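Local atomic coordinates of acetyl-CoA acetyltransferase (Bacillus anthracis, PDB entry 3SS6), a protein that probably catalyses the reversible thiolase reaction that condenses two molecules of acetyl-CoA into acetoacetyl-CoA with release of CoA. Residues 6-12 / 257-263; 163-168 / 237-243; 176-180 / 322-326; 363-368 / 390-394. Where two conformers were deposited one is given. Residues are numbered along the deposited sequence.

Contact 1: 6-12 / 257-263; sequences NVVITAA and VLVLMSE. With K (potassium ion), chain G.
Strands 7-19 and 252-262 pair antiparallel in the thiolase core and show how a beta bulge shifts a register; their segments 7-12 and 257-262 run at 164°, axes 4.7 Å apart. Val7 is paired with Ser262, their side chains diverging, and Ile9 faces Leu260; Val8 N to Met261 O and Met261 N to Val8 O are hydrogen bonds, both 3.0 Å. Thr10, phi/psi -105/-12, then inserts a residue: Thr10 N binds Val259 O at 2.8 Å, Val259 N binds Ala11 O at 3.0 Å, and Ala12 pairs with Leu258. Ile9, Leu258 and Leu260 line the face covered by helices 93-107 and 352-370; Met261 (chi1 p) shares the other face with Val8. Where strand 7-12 begins and 257-262 ends, Asn6 O accepts Glu263 N and Asn6 ND2 reaches Glu263 OE1, each 2.9 Å. A potassium ion lies 3.3 Å from Ala12 N and 3.1 Å from a water bonded to Thr10 O. Thr10 N and Ala11 O thus share Val259 across the bulge, whereas buried Ala11 N has no partner.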
loop_
_atom_site.group_PDB
_atom_site.type_symbol
_atom_site.label_atom_id
_atom_site.label_comp_id
_atom_site.label_asym_id
_atom_site.label_seq_id
_atom_site.Cartn_x
_atom_site.Cartn_y
_atom_site.Cartn_z
ATOM N N ASN A 6 -28.351 3.424 42.438
ATOM C CA ASN A 6 -26.927 3.410 42.748
ATOM C C ASN A 6 -26.253 2.377 41.869
ATOM O O ASN A 6 -26.831 1.324 41.598
ATOM C CB ASN A 6 -26.678 3.040 44.212
ATOM C CG ASN A 6 -27.189 4.090 45.188
ATOM O OD1 ASN A 6 -27.493 5.217 44.806
ATOM N ND2 ASN A 6 -27.248 3.721 46.475
ATOM N N VAL A 7 -25.025 2.667 41.450
ATOM C CA VAL A 7 -24.261 1.768 40.582
ATOM C C VAL A 7 -23.152 1.068 41.375
ATOM O O VAL A 7 -22.318 1.722 41.999
ATOM C CB VAL A 7 -23.631 2.541 39.433
ATOM C CG1 VAL A 7 -22.885 1.577 38.492
ATOM C CG2 VAL A 7 -24.705 3.316 38.675
ATOM N N VAL A 8 -23.146 -0.260 41.349
ATOM C CA VAL A 8 -22.102 -1.021 42.020
ATOM C C VAL A 8 -21.347 -1.872 41.014
ATOM O O VAL A 8 -21.817 -2.120 39.903
ATOM C CB VAL A 8 -22.653 -1.901 43.177
ATOM C CG1 VAL A 8 -23.324 -1.018 44.233
ATOM C CG2 VAL A 8 -23.614 -2.944 42.651
ATOM N N ILE A 9 -20.158 -2.300 41.413
ATOM C CA ILE A 9 -19.244 -3.022 40.545
ATOM C C ILE A 9 -19.007 -4.376 41.185
ATOM O O ILE A 9 -18.555 -4.445 42.328
ATOM C CB ILE A 9 -17.899 -2.271 40.449
ATOM C CG1 ILE A 9 -18.092 -0.929 39.731
ATOM C CG2 ILE A 9 -16.853 -3.113 39.706
ATOM C CD1 ILE A 9 -16.986 0.077 40.008
ATOM N N THR A 10 -19.306 -5.451 40.462
ATOM C CA THR A 10 -19.206 -6.792 41.059
ATOM C C THR A 10 -17.997 -7.622 40.616
ATOM O O THR A 10 -17.704 -8.672 41.214
ATOM C CB THR A 10 -20.495 -7.604 40.814
ATOM O OG1 THR A 10 -20.698 -7.767 39.407
ATOM C CG2 THR A 10 -21.696 -6.892 41.433
ATOM N N ALA A 11 -17.307 -7.165 39.575
ATOM C CA ALA A 11 -16.087 -7.816 39.108
ATOM C C ALA A 11 -15.250 -6.771 38.409
ATOM O O ALA A 11 -15.790 -5.806 37.859
ATOM C CB ALA A 11 -16.397 -8.976 38.145
ATOM N N ALA A 12 -13.933 -6.956 38.447
ATOM C CA ALA A 12 -13.018 -6.018 37.815
ATOM C C ALA A 12 -11.754 -6.780 37.458
ATOM O O ALA A 12 -10.988 -7.167 38.342
ATOM C CB ALA A 12 -12.703 -4.871 38.766
ATOM N N VAL A 257 -12.050 -4.966 32.014
ATOM C CA VAL A 257 -13.506 -5.068 31.981
ATOM C C VAL A 257 -14.050 -5.066 33.410
ATOM O O VAL A 257 -13.477 -5.708 34.287
ATOM C CB VAL A 257 -13.915 -6.409 31.296
ATOM C CG1 VAL A 257 -15.390 -6.626 31.352
ATOM C CG2 VAL A 257 -13.450 -6.428 29.823
ATOM N N LEU A 258 -15.134 -4.327 33.636
ATOM C CA LEU A 258 -15.855 -4.382 34.907
ATOM C C LEU A 258 -17.256 -4.919 34.646
ATOM O O LEU A 258 -17.812 -4.719 33.566
ATOM C CB LEU A 258 -15.991 -2.987 35.521
ATOM C CG LEU A 258 -14.793 -2.300 36.173
ATOM C CD1 LEU A 258 -13.659 -2.116 35.167
ATOM C CD2 LEU A 258 -15.279 -0.962 36.707
ATOM N N VAL A 259 -17.843 -5.575 35.649
ATOM C CA VAL A 259 -19.269 -5.873 35.601
ATOM C C VAL A 259 -19.949 -4.892 36.548
ATOM O O VAL A 259 -19.573 -4.789 37.724
ATOM C CB VAL A 259 -19.592 -7.326 36.036
ATOM C CG1 VAL A 259 -21.110 -7.545 36.068
ATOM C CG2 VAL A 259 -18.910 -8.336 35.093
ATOM N N LEU A 260 -20.918 -4.146 36.024
ATOM C CA LEU A 260 -21.642 -3.158 36.814
ATOM C C LEU A 260 -23.113 -3.515 36.844
ATOM O O LEU A 260 -23.646 -4.057 35.872
ATOM C CB LEU A 260 -21.474 -1.757 36.204
ATOM C CG LEU A 260 -20.040 -1.240 36.079
ATOM C CD1 LEU A 260 -19.444 -1.526 34.673
ATOM C CD2 LEU A 260 -20.012 0.247 36.363
ATOM N N MET A 261 -23.790 -3.199 37.947
ATOM C CA MET A 261 -25.229 -3.414 38.006
ATOM C C MET A 261 -25.841 -2.459 39.030
ATOM O O MET A 261 -25.122 -1.770 39.750
ATOM C CB MET A 261 -25.551 -4.879 38.354
ATOM C CG MET A 261 -25.085 -5.299 39.758
ATOM S SD MET A 261 -25.410 -7.052 40.085
ATOM C CE MET A 261 -24.280 -7.808 38.901
ATOM N N SER A 262 -27.163 -2.380 39.069
ATOM C CA SER A 262 -27.801 -1.565 40.094
ATOM C C SER A 262 -27.543 -2.200 41.450
ATOM O O SER A 262 -27.394 -3.420 41.559
ATOM C CB SER A 262 -29.301 -1.429 39.843
ATOM O OG SER A 262 -29.954 -2.685 39.985
ATOM N N GLU A 263 -27.474 -1.376 42.483
ATOM C CA GLU A 263 -27.293 -1.908 43.821
ATOM C C GLU A 263 -28.455 -2.839 44.194
ATOM O O GLU A 263 -28.265 -3.830 44.900
ATOM C CB GLU A 263 -27.150 -0.777 44.835
ATOM C CG GLU A 263 -26.686 -1.293 46.201
ATOM C CD GLU A 263 -26.187 -0.195 47.115
ATOM O OE1 GLU A 263 -26.318 0.995 46.766
ATOM O OE2 GLU A 263 -25.658 -0.530 48.198
HETATM K K K G . -13.021 -9.426 40.370
HETATM O O HOH W 1 -15.626 -10.339 41.838
HETATM O O HOH W 2 -11.661 -10.390 42.906
#

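Contact 2: 163-168 / 237-243; sequences AENLVE and FRKDGSV
A charged helix-to-loop contact on the outer part of the fold joins helix 159-170 to the loop between helix 227-231 and strand 252-262; the nearest alpha carbons, Glu164 CA and Val243 CA, are 6.6 Å apart. Glu164 is central: with chi1 and chi2 both m, its OE2 accepts Ser242 N and Val243 N, each at 2.9 Å. A water 2.7 Å from Glu164 OE2 also bridges Phe237 N and Val243 O. Residues 238-241 form a type II beta turn; a beta carbon on Gly241 would collide with Glu164 OE2. Glu164 CB lies over one face of the Arg238 guanidinium, 3.6 Å from NH1. At its edge, Arg238 NH2 binds Asn165 OD1 at 2.6 Å and, in the conformer given for Glu168, NH1 forms a salt bridge with Glu168 OE2 at an unusually short 2.4 Å. Beside Glu164, Val243 CG2 packs on Ala163 CB (4.1 Å) and Val167 CG2 (4.0 Å). Phe321 backs this apolar side, while Ser242 OG bonds Gln177 on helix 174-194, and Val167 also touches helix 322-332.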
loop_
_atom_site.group_PDB
_atom_site.type_symbol
_atom_site.label_atom_id
_atom_site.label_comp_id
_atom_site.label_asym_id
_atom_site.label_seq_id
_atom_site.Cartn_x
_atom_site.Cartn_y
_atom_site.Cartn_z
ATOM N N ALA A 163 3.633 17.348 26.242
ATOM C CA ALA A 163 4.287 17.089 27.513
ATOM C C ALA A 163 5.402 18.104 27.749
ATOM O O ALA A 163 5.532 18.646 28.854
ATOM C CB ALA A 163 4.823 15.654 27.565
ATOM N N GLU A 164 6.189 18.383 26.708
ATOM C CA GLU A 164 7.266 19.360 26.834
ATOM C C GLU A 164 6.692 20.738 27.124
ATOM O O GLU A 164 7.327 21.551 27.787
ATOM C CB GLU A 164 8.144 19.405 25.578
ATOM C CG GLU A 164 9.137 18.245 25.435
ATOM C CD GLU A 164 10.359 18.379 26.341
ATOM O OE1 GLU A 164 10.463 19.391 27.066
ATOM O OE2 GLU A 164 11.219 17.468 26.320
ATOM N N ASN A 165 5.492 21.010 26.616
ATOM C CA ASN A 165 4.838 22.279 26.928
ATOM C C ASN A 165 4.596 22.393 28.424
ATOM O O ASN A 165 4.750 23.464 29.008
ATOM C CB ASN A 165 3.518 22.435 26.162
ATOM C CG ASN A 165 3.728 22.684 24.674
ATOM O OD1 ASN A 165 4.787 23.159 24.254
ATOM N ND2 ASN A 165 2.707 22.365 23.868
ATOM N N LEU A 166 4.210 21.283 29.041
ATOM C CA LEU A 166 3.960 21.270 30.472
ATOM C C LEU A 166 5.268 21.364 31.261
ATOM O O LEU A 166 5.307 21.986 32.313
ATOM C CB LEU A 166 3.152 20.033 30.870
ATOM C CG LEU A 166 1.651 20.135 30.589
ATOM C CD1 LEU A 166 0.956 18.809 30.890
ATOM C CD2 LEU A 166 1.022 21.278 31.387
ATOM N N VAL A 167 6.330 20.753 30.736
ATOM C CA VAL A 167 7.657 20.857 31.338
ATOM C C VAL A 167 8.034 22.324 31.483
ATOM O O VAL A 167 8.428 22.784 32.557
ATOM C CB VAL A 167 8.723 20.161 30.474
ATOM C CG1 VAL A 167 10.131 20.561 30.915
ATOM C CG2 VAL A 167 8.550 18.649 30.534
ATOM N N GLU A 168 7.931 23.059 30.385
ATOM C CA GLU A 168 8.247 24.476 30.381
ATOM C C GLU A 168 7.319 25.305 31.280
ATOM O O GLU A 168 7.764 26.188 32.005
ATOM C CB GLU A 168 8.212 25.007 28.948
ATOM C CG GLU A 168 9.251 24.348 28.042
ATOM C CD GLU A 168 8.881 24.388 26.562
ATOM O OE1 GLU A 168 7.848 25.006 26.214
ATOM O OE2 GLU A 168 9.624 23.795 25.747
ATOM N N PHE A 237 11.308 14.529 21.998
ATOM C CA PHE A 237 10.451 15.483 21.313
ATOM C C PHE A 237 10.986 16.886 21.052
ATOM O O PHE A 237 10.470 17.585 20.196
ATOM C CB PHE A 237 9.106 15.537 22.030
ATOM C CG PHE A 237 8.496 14.189 22.235
ATOM C CD1 PHE A 237 7.737 13.604 21.247
ATOM C CD2 PHE A 237 8.708 13.494 23.399
ATOM C CE1 PHE A 237 7.200 12.365 21.426
ATOM C CE2 PHE A 237 8.174 12.259 23.580
ATOM C CZ PHE A 237 7.415 11.691 22.597
ATOM N N ARG A 238 11.998 17.298 21.801
ATOM C CA ARG A 238 12.596 18.607 21.594
ATOM C C ARG A 238 14.092 18.534 21.807
ATOM O O ARG A 238 14.558 17.842 22.705
ATOM C CB ARG A 238 11.979 19.655 22.522
ATOM C CG ARG A 238 10.790 20.362 21.908
ATOM C CD ARG A 238 10.075 21.283 22.876
ATOM N NE ARG A 238 8.712 21.522 22.419
ATOM C CZ ARG A 238 7.798 22.219 23.084
ATOM N NH1 ARG A 238 8.092 22.767 24.253
ATOM N NH2 ARG A 238 6.586 22.364 22.572
ATOM N N LYS A 239 14.853 19.271 21.006
ATOM C CA LYS A 239 16.295 19.294 21.185
ATOM C C LYS A 239 16.476 19.971 22.538
ATOM O O LYS A 239 15.741 20.901 22.864
ATOM C CB LYS A 239 16.970 20.106 20.084
ATOM N N ASP A 240 17.435 19.518 23.333
ATOM C CA ASP A 240 17.638 20.111 24.650
ATOM C C ASP A 240 16.412 19.924 25.539
ATOM O O ASP A 240 16.235 20.647 26.521
ATOM C CB ASP A 240 17.976 21.602 24.529
ATOM C CG ASP A 240 19.273 21.846 23.778
ATOM O OD1 ASP A 240 20.118 20.927 23.730
ATOM O OD2 ASP A 240 19.449 22.961 23.238
ATOM N N GLY A 241 15.570 18.958 25.189
ATOM C CA GLY A 241 14.398 18.648 25.983
ATOM C C GLY A 241 14.719 17.711 27.131
ATOM O O GLY A 241 15.894 17.455 27.426
ATOM N N SER A 242 13.671 17.204 27.778
ATOM C CA SER A 242 13.822 16.302 28.920
ATOM C C SER A 242 12.859 15.117 28.886
ATOM O O SER A 242 13.047 14.153 29.617
ATOM C CB SER A 242 13.679 17.065 30.239
ATOM O OG SER A 242 12.446 17.765 30.281
ATOM N N VAL A 243 11.827 15.179 28.046
ATOM C CA VAL A 243 10.958 14.016 27.865
ATOM C C VAL A 243 11.675 13.000 26.971
ATOM O O VAL A 243 12.121 13.342 25.876
ATOM C CB VAL A 243 9.585 14.404 27.255
ATOM C CG1 VAL A 243 8.678 13.176 27.115
ATOM C CG2 VAL A 243 8.902 15.463 28.107
HETATM O O HOH W 3 11.994 15.710 24.468
HETATM O O HOH W 4 12.855 20.282 28.831
#

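Contact 3: 176-180 / 322-326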
loop_
_atom_site.group_PDB
_atom_site.type_symbol
_atom_site.label_atom_id
_atom_site.label_comp_id
_atom_site.label_asym_id
_atom_site.label_seq_id
_atom_site.Cartn_x
_atom_site.Cartn_y
_atom_site.Cartn_z
ATOM N N GLU A 176 13.287 15.194 38.132
ATOM C CA GLU A 176 11.938 14.901 38.620
ATOM C C GLU A 176 11.250 13.854 37.748
ATOM O O GLU A 176 10.638 12.915 38.250
ATOM C CB GLU A 176 11.075 16.164 38.667
ATOM C CG GLU A 176 11.432 17.123 39.789
ATOM C CD GLU A 176 10.592 18.392 39.771
ATOM O OE1 GLU A 176 10.584 19.105 38.741
ATOM O OE2 GLU A 176 9.934 18.674 40.796
ATOM N N GLN A 177 11.342 14.024 36.438
ATOM C CA GLN A 177 10.712 13.082 35.518
ATOM C C GLN A 177 11.308 11.687 35.659
ATOM O O GLN A 177 10.580 10.692 35.692
ATOM C CB GLN A 177 10.861 13.564 34.074
ATOM C CG GLN A 177 10.079 14.848 33.786
ATOM C CD GLN A 177 10.404 15.411 32.429
ATOM O OE1 GLN A 177 10.064 14.821 31.407
ATOM N NE2 GLN A 177 11.094 16.547 32.406
ATOM N N ASP A 178 12.632 11.618 35.739
ATOM C CA ASP A 178 13.300 10.327 35.817
ATOM C C ASP A 178 13.090 9.654 37.170
ATOM O O ASP A 178 13.115 8.425 37.264
ATOM C CB ASP A 178 14.784 10.440 35.446
ATOM C CG ASP A 178 14.989 10.639 33.948
ATOM O OD1 ASP A 178 14.000 10.460 33.200
ATOM O OD2 ASP A 178 16.124 10.966 33.527
ATOM N N GLU A 179 12.866 10.437 38.222
ATOM C CA GLU A 179 12.558 9.866 39.533
ATOM C C GLU A 179 11.190 9.196 39.504
ATOM O O GLU A 179 11.001 8.103 40.045
ATOM C CB GLU A 179 12.583 10.933 40.630
ATOM C CG GLU A 179 12.219 10.384 42.002
ATOM C CD GLU A 179 12.236 11.439 43.093
ATOM O OE1 GLU A 179 13.321 11.988 43.378
ATOM O OE2 GLU A 179 11.164 11.718 43.671
ATOM N N VAL A 180 10.234 9.868 38.870
ATOM C CA VAL A 180 8.896 9.313 38.711
ATOM C C VAL A 180 8.945 8.063 37.838
ATOM O O VAL A 180 8.272 7.069 38.126
ATOM C CB VAL A 180 7.923 10.348 38.116
ATOM C CG1 VAL A 180 6.666 9.666 37.568
ATOM C CG2 VAL A 180 7.560 11.372 39.180
ATOM N N ALA A 322 5.856 11.089 32.450
ATOM C CA ALA A 322 6.159 11.461 33.825
ATOM C C ALA A 322 5.936 12.968 34.024
ATOM O O ALA A 322 5.434 13.399 35.064
ATOM C CB ALA A 322 7.589 11.081 34.170
ATOM N N ALA A 323 6.314 13.756 33.020
ATOM C CA ALA A 323 6.196 15.208 33.085
ATOM C C ALA A 323 4.737 15.617 33.219
ATOM O O ALA A 323 4.403 16.563 33.931
ATOM C CB ALA A 323 6.790 15.845 31.842
ATOM N N GLN A 324 3.874 14.913 32.497
ATOM C CA GLN A 324 2.453 15.223 32.529
ATOM C C GLN A 324 1.888 14.909 33.904
ATOM O O GLN A 324 1.140 15.708 34.483
ATOM C CB GLN A 324 1.729 14.444 31.427
ATOM C CG GLN A 324 0.234 14.360 31.604
ATOM C CD GLN A 324 -0.211 13.117 32.358
ATOM O OE1 GLN A 324 0.397 12.044 32.250
ATOM N NE2 GLN A 324 -1.289 13.257 33.123
ATOM N N TYR A 325 2.259 13.751 34.445
ATOM C CA TYR A 325 1.851 13.408 35.801
ATOM C C TYR A 325 2.333 14.480 36.795
ATOM O O TYR A 325 1.585 14.935 37.669
ATOM C CB TYR A 325 2.369 12.025 36.239
ATOM C CG TYR A 325 2.205 11.926 37.729
ATOM C CD1 TYR A 325 0.955 11.696 38.280
ATOM C CD2 TYR A 325 3.270 12.177 38.588
ATOM C CE1 TYR A 325 0.767 11.681 39.646
ATOM C CE2 TYR A 325 3.091 12.157 39.966
ATOM C CZ TYR A 325 1.832 11.914 40.481
ATOM O OH TYR A 325 1.631 11.898 41.841
ATOM N N LEU A 326 3.593 14.879 36.665
ATOM C CA LEU A 326 4.174 15.859 37.579
ATOM C C LEU A 326 3.430 17.193 37.558
ATOM O O LEU A 326 3.266 17.829 38.600
ATOM C CB LEU A 326 5.664 16.046 37.291
ATOM C CG LEU A 326 6.523 14.890 37.816
ATOM C CD1 LEU A 326 7.845 14.795 37.064
ATOM C CD2 LEU A 326 6.773 15.061 39.317
HETATM O O HOH W 5 8.168 12.897 31.029
#
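Two helices can cross closely where small residues line the interface, as 176-180 and 322-326 do: their axes, at 101°, approach to 8.9 Å, and Gln177 CA lies only 5.1 Å from Ala322 CA. Ala322 makes this possible, its CB resting 3.4 Å from Gln177 O. Two larger bumps interlock beside it. Val180 (chi1 t) enters the hollow between Ala322, Tyr325 and Leu326, with CG1 3.8 Å from Ala322 CB and 4.3 Å from Tyr325 CD2, and CG2 3.8 Å from Leu326 CD2. In return Leu326 fills the groove formed by Glu176, Gln177 and Val180, its CD1 3.6 Å from Glu176 O and 4.0 Å from Gln177 CG. No direct hydrogen bond crosses the interface, but a water joins Gln177 OE1 (2.7 Å) to Ala323 N (2.9 Å), while Gln177 NE2 hydrogen-bonds Ser242 OG. Helix 322-332 follows the Asn-Glu-Ala-Phe motif of thiolases, which ends at Phe321; Val180 also touches Glu319 of that motif, so the crossing probably backs a loop that in thiolases belongs to the active site.

Contact 4: 363-368 / 390-394; sequences LIHELK and FIEAL
Hydrophobic helix-on-sheet packing dominates where 363-368, part of helix 352-370, lies against 390-393, the end of strand 385-393 near the C-terminus; the helix covers one face of the mixed sheet in the C-terminal thiolase half, as in the layered alpha/beta thiolase fold. The axes are 8.6 Å apart at a crossing angle of -38°, and the nearest alpha carbons are those of Lys368 and Ala393, 6.5 Å. Ile391, with chi1 p and chi2 t, points at the helix and drives CD1 among three side chains: 3.8 Å from Leu363 CD2, 3.6 Å from Ile364 CG1 and 3.9 Å from Leu367 CD1. Two places along the strand, on the same side, Ala393 CB touches Leu367 CB at 4.0 Å and Lys368 CG at 4.3 Å. Polar interaction is slight. No hydrogen bond joins the segments, and Lys368 NZ approaches the C-terminal carboxylate only to 3.7 Å at Leu394 O. Strand pairing holds 390-393 in the sheet: Phe390 and Glu392 bond strand 275-284 on one flank, Ile391 bonds Gly375 of strand 374-381 on the other, and Leu363 and Leu367 reach Leu314 of strand 314-317.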
loop_
_atom_site.group_PDB
_atom_site.type_symbol
_atom_site.label_atom_id
_atom_site.label_comp_id
_atom_site.label_asym_id
_atom_site.label_seq_id
_atom_site.Cartn_x
_atom_site.Cartn_y
_atom_site.Cartn_z
ATOM N N LEU A 363 -7.178 0.230 40.890
ATOM C CA LEU A 363 -7.580 0.989 42.063
ATOM C C LEU A 363 -8.508 0.186 42.964
ATOM O O LEU A 363 -8.329 0.146 44.180
ATOM C CB LEU A 363 -8.273 2.281 41.633
ATOM C CG LEU A 363 -8.772 3.205 42.742
ATOM C CD1 LEU A 363 -7.633 3.679 43.646
ATOM C CD2 LEU A 363 -9.454 4.400 42.066
ATOM N N ILE A 364 -9.512 -0.448 42.368
ATOM C CA ILE A 364 -10.483 -1.201 43.155
ATOM C C ILE A 364 -9.805 -2.279 43.987
ATOM O O ILE A 364 -10.061 -2.413 45.186
ATOM C CB ILE A 364 -11.552 -1.841 42.260
ATOM C CG1 ILE A 364 -12.475 -0.762 41.691
ATOM C CG2 ILE A 364 -12.352 -2.866 43.048
ATOM C CD1 ILE A 364 -13.313 -1.225 40.506
ATOM N N HIS A 365 -8.908 -3.026 43.354
ATOM C CA HIS A 365 -8.237 -4.117 44.038
ATOM C C HIS A 365 -7.259 -3.640 45.100
ATOM O O HIS A 365 -7.123 -4.286 46.138
ATOM C CB HIS A 365 -7.562 -5.044 43.023
ATOM C CG HIS A 365 -8.538 -5.883 42.260
ATOM N ND1 HIS A 365 -9.063 -7.052 42.767
ATOM C CD2 HIS A 365 -9.117 -5.705 41.050
ATOM C CE1 HIS A 365 -9.911 -7.567 41.891
ATOM N NE2 HIS A 365 -9.963 -6.766 40.842
ATOM N N GLU A 366 -6.587 -2.516 44.849
ATOM C CA GLU A 366 -5.618 -2.014 45.827
ATOM C C GLU A 366 -6.313 -1.383 47.037
ATOM O O GLU A 366 -5.859 -1.545 48.165
ATOM C CB GLU A 366 -4.610 -1.052 45.166
ATOM C CG GLU A 366 -3.497 -0.504 46.096
ATOM C CD GLU A 366 -2.522 -1.570 46.623
ATOM O OE1 GLU A 366 -2.566 -2.733 46.176
ATOM O OE2 GLU A 366 -1.695 -1.226 47.493
ATOM N N LEU A 367 -7.411 -0.665 46.814
ATOM C CA LEU A 367 -8.213 -0.188 47.942
ATOM C C LEU A 367 -8.591 -1.372 48.829
ATOM O O LEU A 367 -8.428 -1.329 50.051
ATOM C CB LEU A 367 -9.479 0.520 47.457
ATOM C CG LEU A 367 -9.337 1.935 46.883
ATOM C CD1 LEU A 367 -10.630 2.339 46.194
ATOM C CD2 LEU A 367 -8.972 2.942 47.988
ATOM N N LYS A 368 -9.083 -2.438 48.209
ATOM C CA LYS A 368 -9.513 -3.606 48.981
ATOM C C LYS A 368 -8.354 -4.269 49.723
ATOM O O LYS A 368 -8.486 -4.642 50.894
ATOM C CB LYS A 368 -10.239 -4.610 48.084
ATOM C CG LYS A 368 -11.633 -4.133 47.669
ATOM C CD LYS A 368 -12.425 -5.234 46.976
ATOM C CE LYS A 368 -12.609 -6.450 47.884
ATOM N NZ LYS A 368 -13.455 -6.137 49.079
ATOM N N PHE A 390 -14.965 8.570 40.673
ATOM C CA PHE A 390 -14.902 8.573 42.136
ATOM C C PHE A 390 -15.604 7.328 42.646
ATOM O O PHE A 390 -16.770 7.101 42.328
ATOM C CB PHE A 390 -15.564 9.840 42.683
ATOM C CG PHE A 390 -14.885 11.096 42.233
ATOM C CD1 PHE A 390 -13.998 11.759 43.068
ATOM C CD2 PHE A 390 -15.093 11.582 40.948
ATOM C CE1 PHE A 390 -13.346 12.914 42.635
ATOM C CE2 PHE A 390 -14.443 12.728 40.501
ATOM C CZ PHE A 390 -13.576 13.401 41.346
ATOM N N ILE A 391 -14.883 6.506 43.401
ATOM C CA ILE A 391 -15.432 5.232 43.850
ATOM C C ILE A 391 -15.223 5.003 45.343
ATOM O O ILE A 391 -14.358 5.625 45.972
ATOM C CB ILE A 391 -14.823 4.041 43.085
ATOM C CG1 ILE A 391 -13.333 3.917 43.388
ATOM C CG2 ILE A 391 -15.056 4.173 41.578
ATOM C CD1 ILE A 391 -12.741 2.608 42.895
ATOM N N GLU A 392 -16.046 4.128 45.911
ATOM C CA GLU A 392 -15.851 3.689 47.295
ATOM C C GLU A 392 -15.816 2.173 47.307
ATOM O O GLU A 392 -16.756 1.526 46.850
ATOM C CB GLU A 392 -16.975 4.204 48.207
ATOM C CG GLU A 392 -16.948 5.720 48.371
ATOM C CD GLU A 392 -18.107 6.275 49.184
ATOM O OE1 GLU A 392 -19.100 5.554 49.422
ATOM O OE2 GLU A 392 -18.017 7.454 49.584
ATOM N N ALA A 393 -14.734 1.608 47.825
ATOM C CA ALA A 393 -14.661 0.164 47.999
ATOM C C ALA A 393 -15.644 -0.251 49.087
ATOM O O ALA A 393 -15.836 0.463 50.080
ATOM C CB ALA A 393 -13.246 -0.261 48.370
ATOM N N LEU A 394 -16.268 -1.408 48.909
ATOM C CA LEU A 394 -17.255 -1.859 49.882
ATOM C C LEU A 394 -16.650 -2.860 50.855
ATOM O O LEU A 394 -15.705 -3.573 50.523
ATOM C CB LEU A 394 -18.483 -2.438 49.178
ATOM C CG LEU A 394 -19.211 -1.409 48.303
ATOM C CD1 LEU A 394 -20.440 -2.009 47.623
ATOM C CD2 LEU A 394 -19.602 -0.193 49.136
ATOM O OXT LEU A 394 -17.092 -2.954 52.001
#

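In the fold
The four contacts form two groups. Contacts 1 and 4, with centres 12 Å apart, share the large sheet: Ala12 O meets His365 NE2 at 2.7 Å, a probable hydrogen bond, and Ile364 CD1 packs 3.9 Å from Ile9 CD1, joining the N- and C-terminal thiolase halves. The potassium ion lies about 7 Å from the Ile364 side chain. Contacts 2 and 3, also 12 Å apart between centres, meet within the N-terminal half through Ser242 OG and Gln177 NE2 (2.8 Å); Val167 CG2 on Ala323 CB (3.6 Å) and contact 3 itself join the halves. The centres of contacts 1 and 2 are 40 Å apart, on opposite sides of the chain's centre. Cys91, oxidised to S-hydroxycysteine, is consistent with the reactive cysteine of thiolases and belongs to neither group.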